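Local coordinates for protein glutathione S-transferase delta (Bombyx mori, PDB 3VK9) that probably transfers glutathione to electrophilic substrates, working as a homodimeric delta-class glutathione transferase, at residues Phe110-Phe114 with Ser167-Ile173; Ile162-Ser166 with Tyr195-Asn199; Val132-Gln137 with Ile173-Tyr178. All coordinates share one frame. Numbering follows the deposited sequence.

Interaction 1 of 3, residues Phe110-Phe114 with Ser167-Ile173; sequences FSDYF and SLEASDI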
# COMPACT_ATOMS: atom_id res chain seq x y z
N PHE A 110 -5.29 -3.04 -11.99
CA PHE A 110 -6.65 -2.89 -12.49
C PHE A 110 -6.93 -1.45 -12.84
O PHE A 110 -7.43 -1.17 -13.92
CB PHE A 110 -7.69 -3.38 -11.48
CG PHE A 110 -9.11 -3.03 -11.87
CD1 PHE A 110 -9.73 -3.64 -12.95
CD2 PHE A 110 -9.83 -2.06 -11.16
CE1 PHE A 110 -11.05 -3.31 -13.33
CE2 PHE A 110 -11.13 -1.72 -11.53
CZ PHE A 110 -11.74 -2.35 -12.61
N SER A 111 -6.64 -0.55 -11.91
CA SER A 111 -6.74 0.88 -12.15
C SER A 111 -6.01 1.28 -13.44
O SER A 111 -6.59 1.95 -14.31
CB SER A 111 -6.15 1.63 -10.95
OG SER A 111 -6.22 3.03 -11.14
N ASP A 112 -4.76 0.84 -13.59
CA ASP A 112 -3.95 1.20 -14.76
C ASP A 112 -4.58 0.74 -16.06
O ASP A 112 -4.51 1.42 -17.10
CB ASP A 112 -2.52 0.65 -14.65
CG ASP A 112 -1.68 1.40 -13.63
OD1 ASP A 112 -2.12 2.48 -13.16
OD2 ASP A 112 -0.58 0.91 -13.29
N TYR A 113 -5.20 -0.43 -16.00
CA TYR A 113 -5.80 -1.04 -17.17
C TYR A 113 -7.14 -0.40 -17.53
O TYR A 113 -7.41 -0.10 -18.70
CB TYR A 113 -6.03 -2.54 -16.90
CG TYR A 113 -6.84 -3.22 -17.96
CD1 TYR A 113 -6.36 -3.33 -19.26
CD2 TYR A 113 -8.10 -3.76 -17.67
CE1 TYR A 113 -7.10 -3.95 -20.25
CE2 TYR A 113 -8.84 -4.39 -18.65
CZ TYR A 113 -8.34 -4.48 -19.94
OH TYR A 113 -9.06 -5.11 -20.94
N PHE A 114 -7.96 -0.19 -16.51
CA PHE A 114 -9.38 0.13 -16.69
C PHE A 114 -9.74 1.62 -16.78
O PHE A 114 -10.55 2.01 -17.61
CB PHE A 114 -10.20 -0.53 -15.58
CG PHE A 114 -11.68 -0.61 -15.87
CD1 PHE A 114 -12.13 -1.05 -17.09
CD2 PHE A 114 -12.61 -0.25 -14.90
CE1 PHE A 114 -13.50 -1.13 -17.35
CE2 PHE A 114 -13.97 -0.33 -15.16
CZ PHE A 114 -14.41 -0.77 -16.38
N SER A 167 -14.91 -4.99 -8.25
CA SER A 167 -14.93 -3.90 -9.23
C SER A 167 -14.60 -4.38 -10.66
O SER A 167 -14.99 -3.74 -11.63
CB SER A 167 -13.96 -2.79 -8.82
OG SER A 167 -14.14 -2.45 -7.47
N LEU A 168 -13.88 -5.50 -10.78
CA LEU A 168 -13.52 -6.04 -12.10
C LEU A 168 -14.74 -6.48 -12.91
O LEU A 168 -14.65 -6.66 -14.12
CB LEU A 168 -12.56 -7.23 -11.95
CG LEU A 168 -11.05 -6.98 -11.89
CD1 LEU A 168 -10.73 -6.00 -10.77
CD2 LEU A 168 -10.29 -8.29 -11.69
N GLU A 169 -15.87 -6.70 -12.24
CA GLU A 169 -17.09 -7.08 -12.94
C GLU A 169 -17.59 -5.96 -13.86
O GLU A 169 -18.42 -6.19 -14.72
CB GLU A 169 -18.20 -7.47 -11.94
CG GLU A 169 -17.91 -8.70 -11.09
CD GLU A 169 -19.11 -9.10 -10.25
OE1 GLU A 169 -20.13 -8.39 -10.31
OE2 GLU A 169 -19.05 -10.12 -9.53
N ALA A 170 -17.08 -4.75 -13.67
CA ALA A 170 -17.46 -3.65 -14.54
C ALA A 170 -16.66 -3.66 -15.84
O ALA A 170 -16.95 -2.90 -16.75
CB ALA A 170 -17.31 -2.32 -13.82
N SER A 171 -15.66 -4.53 -15.92
CA SER A 171 -14.73 -4.56 -17.05
C SER A 171 -14.80 -5.90 -17.76
O SER A 171 -15.68 -6.71 -17.49
CB SER A 171 -13.29 -4.38 -16.55
OG SER A 171 -12.89 -5.56 -15.85
N ASP A 172 -13.85 -6.13 -18.65
CA ASP A 172 -13.78 -7.37 -19.40
C ASP A 172 -12.80 -8.39 -18.81
O ASP A 172 -12.43 -9.37 -19.47
CB ASP A 172 -13.48 -7.10 -20.89
CG ASP A 172 -12.06 -6.59 -21.13
OD1 ASP A 172 -11.35 -6.27 -20.16
OD2 ASP A 172 -11.67 -6.50 -22.30
N ILE A 173 -12.38 -8.18 -17.57
CA ILE A 173 -11.50 -9.15 -16.93
C ILE A 173 -12.32 -10.26 -16.28
O ILE A 173 -13.07 -10.03 -15.32
CB ILE A 173 -10.60 -8.49 -15.87
CG1 ILE A 173 -9.73 -7.40 -16.51
CG2 ILE A 173 -9.73 -9.52 -15.20
CD1 ILE A 173 -8.75 -7.91 -17.56
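Three aromatic side chains on one side of helix 89-119, Phe-110, Tyr-113 and Phe-114, project into the concave border of the loop that follows helix 156-167. Phe-110 and Phe-114, one helical turn apart, are the bumps. The Phe-110 ring fits between Ser-167, Leu-168 and Ser-171: the Leu-168 methyl CD1 lies over one ring face, 3.4 Å from Phe-110 CD1, in a CH-pi contact, while Ser-171 OG sits at the ring edge, 3.8 Å from Phe-110 CE1. Phe-114 fills the next hollow, lined by Ala-170 and Ser-171; Ser-171 CB covers a face of its ring, 3.4 Å from Phe-114 CE1, and the backbone O of Ala-170 comes within 3.3 Å of Phe-114 CZ. The loop keeps its shape through Ser-171, whose OG donates to Leu-168 O (2.7 Å) and accepts from Ile-173 N (3.2 Å) in an ST turn, so that one small side chain holds the bend and serves both rings. Farther along, Tyr-113 lies against Ile-173, with CE2 3.7 Å from Ile-173 CD1, and reaches past it to donate a hydrogen bond from OH to Asp-172 OD1 (2.7 Å). Its hydroxyl also bonds Asn-129 of helix 126-142, and Phe-114 and Ala-170 are backed by Val-210 and Phe-206 of helix 195-213. Such packing of a long helix against the connection between two later helices belongs to the all-helical C-terminal domain of the glutathione transferase fold.

Interaction 2 of 3, residues Ile162-Ser166 with Tyr195-Asn199; sequences IASVS and YQEAN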
# COMPACT_ATOMS: atom_id res chain seq x y z
N ILE A 162 -11.79 -8.01 -1.76
CA ILE A 162 -13.02 -8.30 -2.47
C ILE A 162 -13.62 -7.02 -3.02
O ILE A 162 -14.17 -7.02 -4.11
CB ILE A 162 -14.03 -9.17 -1.69
CG1 ILE A 162 -15.02 -9.80 -2.68
CG2 ILE A 162 -14.77 -8.36 -0.64
CD1 ILE A 162 -15.74 -11.02 -2.17
N ALA A 163 -13.47 -5.90 -2.30
CA ALA A 163 -13.94 -4.63 -2.83
C ALA A 163 -13.23 -4.30 -4.14
O ALA A 163 -13.85 -3.82 -5.10
CB ALA A 163 -13.76 -3.50 -1.82
N SER A 164 -11.93 -4.57 -4.19
CA SER A 164 -11.16 -4.41 -5.44
C SER A 164 -11.59 -5.41 -6.52
O SER A 164 -12.05 -5.01 -7.60
CB SER A 164 -9.67 -4.55 -5.17
OG SER A 164 -9.24 -3.56 -4.26
N VAL A 165 -11.45 -6.70 -6.23
CA VAL A 165 -11.79 -7.77 -7.19
C VAL A 165 -13.20 -7.67 -7.76
O VAL A 165 -13.41 -7.84 -8.97
CB VAL A 165 -11.61 -9.19 -6.61
CG1 VAL A 165 -12.11 -10.23 -7.61
CG2 VAL A 165 -10.14 -9.46 -6.23
N SER A 166 -14.18 -7.39 -6.90
CA SER A 166 -15.55 -7.21 -7.40
C SER A 166 -15.65 -6.09 -8.45
O SER A 166 -16.37 -6.22 -9.44
CB SER A 166 -16.55 -7.00 -6.24
OG SER A 166 -16.36 -5.76 -5.55
N TYR A 195 -22.71 -7.75 3.36
CA TYR A 195 -22.05 -7.63 2.06
C TYR A 195 -22.91 -6.94 1.01
O TYR A 195 -22.42 -6.12 0.23
CB TYR A 195 -21.63 -9.01 1.54
CG TYR A 195 -20.80 -8.98 0.27
CD1 TYR A 195 -19.41 -9.02 0.33
CD2 TYR A 195 -21.40 -8.92 -0.98
CE1 TYR A 195 -18.64 -9.01 -0.81
CE2 TYR A 195 -20.63 -8.90 -2.14
CZ TYR A 195 -19.25 -8.95 -2.04
OH TYR A 195 -18.47 -8.94 -3.18
N GLN A 196 -24.19 -7.29 0.99
CA GLN A 196 -25.09 -6.74 -0.03
C GLN A 196 -25.09 -5.23 0.07
O GLN A 196 -24.93 -4.53 -0.92
CB GLN A 196 -26.51 -7.26 0.16
CG GLN A 196 -27.54 -6.57 -0.73
CD GLN A 196 -27.31 -6.81 -2.21
OE1 GLN A 196 -26.82 -7.86 -2.61
NE2 GLN A 196 -27.66 -5.83 -3.04
N GLU A 197 -25.30 -4.73 1.28
CA GLU A 197 -25.42 -3.30 1.49
C GLU A 197 -24.06 -2.61 1.43
O GLU A 197 -23.95 -1.54 0.84
CB GLU A 197 -26.13 -3.00 2.82
CG GLU A 197 -25.98 -1.55 3.25
CD GLU A 197 -27.07 -1.11 4.21
OE1 GLU A 197 -26.86 -1.19 5.44
OE2 GLU A 197 -28.14 -0.67 3.72
N ALA A 198 -23.04 -3.21 2.03
CA ALA A 198 -21.73 -2.56 2.11
C ALA A 198 -20.97 -2.61 0.78
O ALA A 198 -20.26 -1.67 0.45
CB ALA A 198 -20.87 -3.18 3.23
N ASN A 199 -21.11 -3.70 0.02
CA ASN A 199 -20.38 -3.82 -1.25
C ASN A 199 -21.22 -3.88 -2.52
O ASN A 199 -20.95 -3.16 -3.49
CB ASN A 199 -19.41 -5.02 -1.25
CG ASN A 199 -18.40 -4.94 -2.40
OD1 ASN A 199 -17.60 -4.02 -2.47
ND2 ASN A 199 -18.46 -5.90 -3.32
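Tyr-195 brings the end of its side chain against Ile-162, whose CD1 methyl meets CE1 of Tyr-195 at 3.8 Å and the OH of Tyr-195 at 3.6 Å. The same hydroxyl comes within 4.1 Å of Ser-166 CB, so the tyrosine spans one turn of helix 156-167. Asn-199, one turn beyond Tyr-195, points at that helix beside it. Its ND2 donates an almost straight hydrogen bond to Ser-166 OG (3.1 Å, 173°), and a weak one to the OH of Tyr-195 (3.0 Å). Ser-166 OG in turn donates to Ile-162 O (2.9 Å), so the same oxygen donates to its own helix and accepts from Asn-199. The amide oxygen OD1 of Asn-199 lies 3.7 Å from Ala-163 CA and takes a hydrogen bond from Arg-15 of helix 12-24; that arginine also bonds Ala-163 O. The segment axes come no closer than 12.1 Å and cross at -75°, a separation bridged by the side chains of Tyr-195 and Asn-199, which extend toward helix 156-167, and the interface is correspondingly small at 177 Å². The contact lies deep in the chain: helix 179-191 presents Tyr-185 and Val-188 to Ile-162, helix 12-24 of the thioredoxin-like N-terminal domain sets Leu-19 against both Ile-162 and Tyr-195, and helix 89-119 packs on Ser-164 and Val-165.

Interaction 3 of 3, residues Val132-Gln137 with Ile173-Tyr178; sequences VQEALQ and IDFKKY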
# COMPACT_ATOMS: atom_id res chain seq x y z
N VAL A 132 -2.91 -7.46 -15.16
CA VAL A 132 -4.02 -7.79 -14.28
C VAL A 132 -4.18 -9.31 -14.15
O VAL A 132 -4.41 -9.82 -13.05
CB VAL A 132 -5.36 -7.18 -14.77
CG1 VAL A 132 -6.49 -7.62 -13.84
CG2 VAL A 132 -5.26 -5.67 -14.82
N GLN A 133 -4.06 -10.03 -15.27
CA GLN A 133 -4.14 -11.49 -15.23
C GLN A 133 -3.09 -12.03 -14.26
O GLN A 133 -3.37 -12.93 -13.46
CB GLN A 133 -3.94 -12.11 -16.63
CG GLN A 133 -4.92 -11.60 -17.71
CD GLN A 133 -6.37 -11.98 -17.43
OE1 GLN A 133 -6.65 -12.90 -16.65
NE2 GLN A 133 -7.31 -11.29 -18.08
N GLU A 134 -1.87 -11.49 -14.31
CA GLU A 134 -0.80 -11.96 -13.43
C GLU A 134 -1.11 -11.66 -11.96
O GLU A 134 -0.74 -12.42 -11.07
CB GLU A 134 0.55 -11.34 -13.81
CG GLU A 134 1.01 -11.63 -15.23
CD GLU A 134 2.21 -10.79 -15.65
OE1 GLU A 134 2.63 -9.90 -14.86
OE2 GLU A 134 2.73 -11.01 -16.77
N ALA A 135 -1.76 -10.54 -11.69
CA ALA A 135 -2.14 -10.25 -10.32
C ALA A 135 -3.16 -11.29 -9.83
O ALA A 135 -3.09 -11.78 -8.70
CB ALA A 135 -2.69 -8.86 -10.21
N LEU A 136 -4.09 -11.65 -10.70
CA LEU A 136 -5.10 -12.64 -10.38
C LEU A 136 -4.51 -14.03 -10.21
O LEU A 136 -4.97 -14.81 -9.39
CB LEU A 136 -6.19 -12.66 -11.46
CG LEU A 136 -7.21 -11.50 -11.44
CD1 LEU A 136 -8.03 -11.45 -12.74
CD2 LEU A 136 -8.12 -11.62 -10.23
N GLN A 137 -3.50 -14.35 -11.02
CA GLN A 137 -2.79 -15.61 -10.89
C GLN A 137 -2.09 -15.71 -9.53
O GLN A 137 -2.12 -16.76 -8.88
CB GLN A 137 -1.78 -15.79 -12.03
CG GLN A 137 -2.45 -16.10 -13.36
CD GLN A 137 -1.62 -15.66 -14.57
OE1 GLN A 137 -0.39 -15.53 -14.48
NE2 GLN A 137 -2.30 -15.43 -15.69
N ILE A 173 -12.38 -8.18 -17.57
CA ILE A 173 -11.50 -9.15 -16.93
C ILE A 173 -12.32 -10.26 -16.28
O ILE A 173 -13.07 -10.03 -15.32
CB ILE A 173 -10.60 -8.49 -15.87
CG1 ILE A 173 -9.73 -7.40 -16.51
CG2 ILE A 173 -9.73 -9.52 -15.20
CD1 ILE A 173 -8.75 -7.91 -17.56
N ASP A 174 -12.19 -11.46 -16.82
CA ASP A 174 -12.92 -12.61 -16.31
C ASP A 174 -12.12 -13.22 -15.16
O ASP A 174 -11.30 -14.10 -15.39
CB ASP A 174 -13.11 -13.64 -17.43
CG ASP A 174 -13.90 -14.85 -16.98
OD1 ASP A 174 -14.58 -14.76 -15.94
OD2 ASP A 174 -13.86 -15.90 -17.67
N PHE A 175 -12.34 -12.75 -13.94
CA PHE A 175 -11.54 -13.23 -12.80
C PHE A 175 -12.02 -14.57 -12.28
O PHE A 175 -11.29 -15.29 -11.60
CB PHE A 175 -11.48 -12.21 -11.66
CG PHE A 175 -12.83 -11.81 -11.11
CD1 PHE A 175 -13.52 -10.73 -11.65
CD2 PHE A 175 -13.39 -12.50 -10.06
CE1 PHE A 175 -14.77 -10.36 -11.14
CE2 PHE A 175 -14.64 -12.15 -9.55
CZ PHE A 175 -15.32 -11.07 -10.08
N LYS A 176 -13.27 -14.90 -12.57
CA LYS A 176 -13.81 -16.18 -12.12
C LYS A 176 -13.18 -17.38 -12.84
O LYS A 176 -13.38 -18.53 -12.42
CB LYS A 176 -15.33 -16.20 -12.27
CG LYS A 176 -16.03 -15.38 -11.20
CD LYS A 176 -17.55 -15.46 -11.35
CE LYS A 176 -18.28 -14.66 -10.28
NZ LYS A 176 -19.77 -14.83 -10.39
N LYS A 177 -12.42 -17.12 -13.91
CA LYS A 177 -11.72 -18.22 -14.59
C LYS A 177 -10.61 -18.79 -13.71
O LYS A 177 -10.10 -19.88 -13.97
CB LYS A 177 -11.17 -17.80 -15.97
CG LYS A 177 -10.02 -16.80 -15.93
CD LYS A 177 -9.48 -16.55 -17.34
CE LYS A 177 -8.51 -15.38 -17.39
NZ LYS A 177 -7.79 -15.34 -18.69
N TYR A 178 -10.25 -18.05 -12.68
CA TYR A 178 -9.31 -18.55 -11.69
C TYR A 178 -10.09 -19.25 -10.60
O TYR A 178 -10.80 -18.60 -9.81
CB TYR A 178 -8.44 -17.40 -11.16
CG TYR A 178 -7.68 -16.74 -12.28
CD1 TYR A 178 -8.19 -15.61 -12.92
CD2 TYR A 178 -6.49 -17.28 -12.75
CE1 TYR A 178 -7.50 -15.02 -13.98
CE2 TYR A 178 -5.80 -16.70 -13.81
CZ TYR A 178 -6.31 -15.57 -14.43
OH TYR A 178 -5.61 -14.98 -15.47
O HOH W 1 -10.15 -12.15 -18.86
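Within the helical C-terminal domain, this contact fastens the connection leading into helix 179-191 onto the flank of helix 126-142. Leu-136 is at its middle: CD1 meets Ile-173 CG2 at 3.6 Å and Phe-175 CB at 3.7 Å, while its CB lies over a face of the Tyr-178 ring in a CH-pi contact, 3.7 Å from Tyr-178 CE1. Val-132, one turn earlier, extends the apolar surface, with CG1 4.0 Å from Ile-173 CG2. Beside these apolar contacts lies a set of polar ones. The hydroxyl of Tyr-178, the residue at the N-cap position of helix 179-191, donates a short hydrogen bond from OH to Gln-133 OE1 (2.6 Å) and accepts a weak one from Gln-137 NE2 (3.3 Å). Gln-133 NE2 donates to a water (3.1 Å from its oxygen) and also hydrogen-bonds Asn-129 of the same helix. Asp-174 is the centre of an inverse gamma turn, and its backbone N donates to this water (3.0 Å). Apolar packing and hydrogen bonding thus share the contact: Leu-136 fills the space between Ile-173, Phe-175 and Tyr-178, and the amide of Gln-133, using both its ends, pins the tyrosine hydroxyl directly and the loop backbone through water.

The loop between helices 156-167 and 179-191 joins interactions 1 and 3, whose centres lie 10 Å apart: Ile-173 belongs to both, and Phe-175 packs on Leu-168 (CD1 to CB, 3.6 Å). Their helices also meet directly, with Tyr-113 CB 3.8 Å from Val-132 CG2. Interaction 2, centred 14 Å from interaction 1 and 17 Å from interaction 3, touches the latter through Val-165 CG1 and Phe-175 CD2 (3.6 Å). Ser-166 and Ser-167 run straight from interaction 2 into interaction 1, and Arg-15 of the N-terminal domain reaches Asn-199 and Ser-167 alike. Interactions 1 and 3 thus join the loop to helices 89-119 and 126-142 within the C-terminal domain, whereas interaction 2 lies nearer its junction with the N-terminal domain.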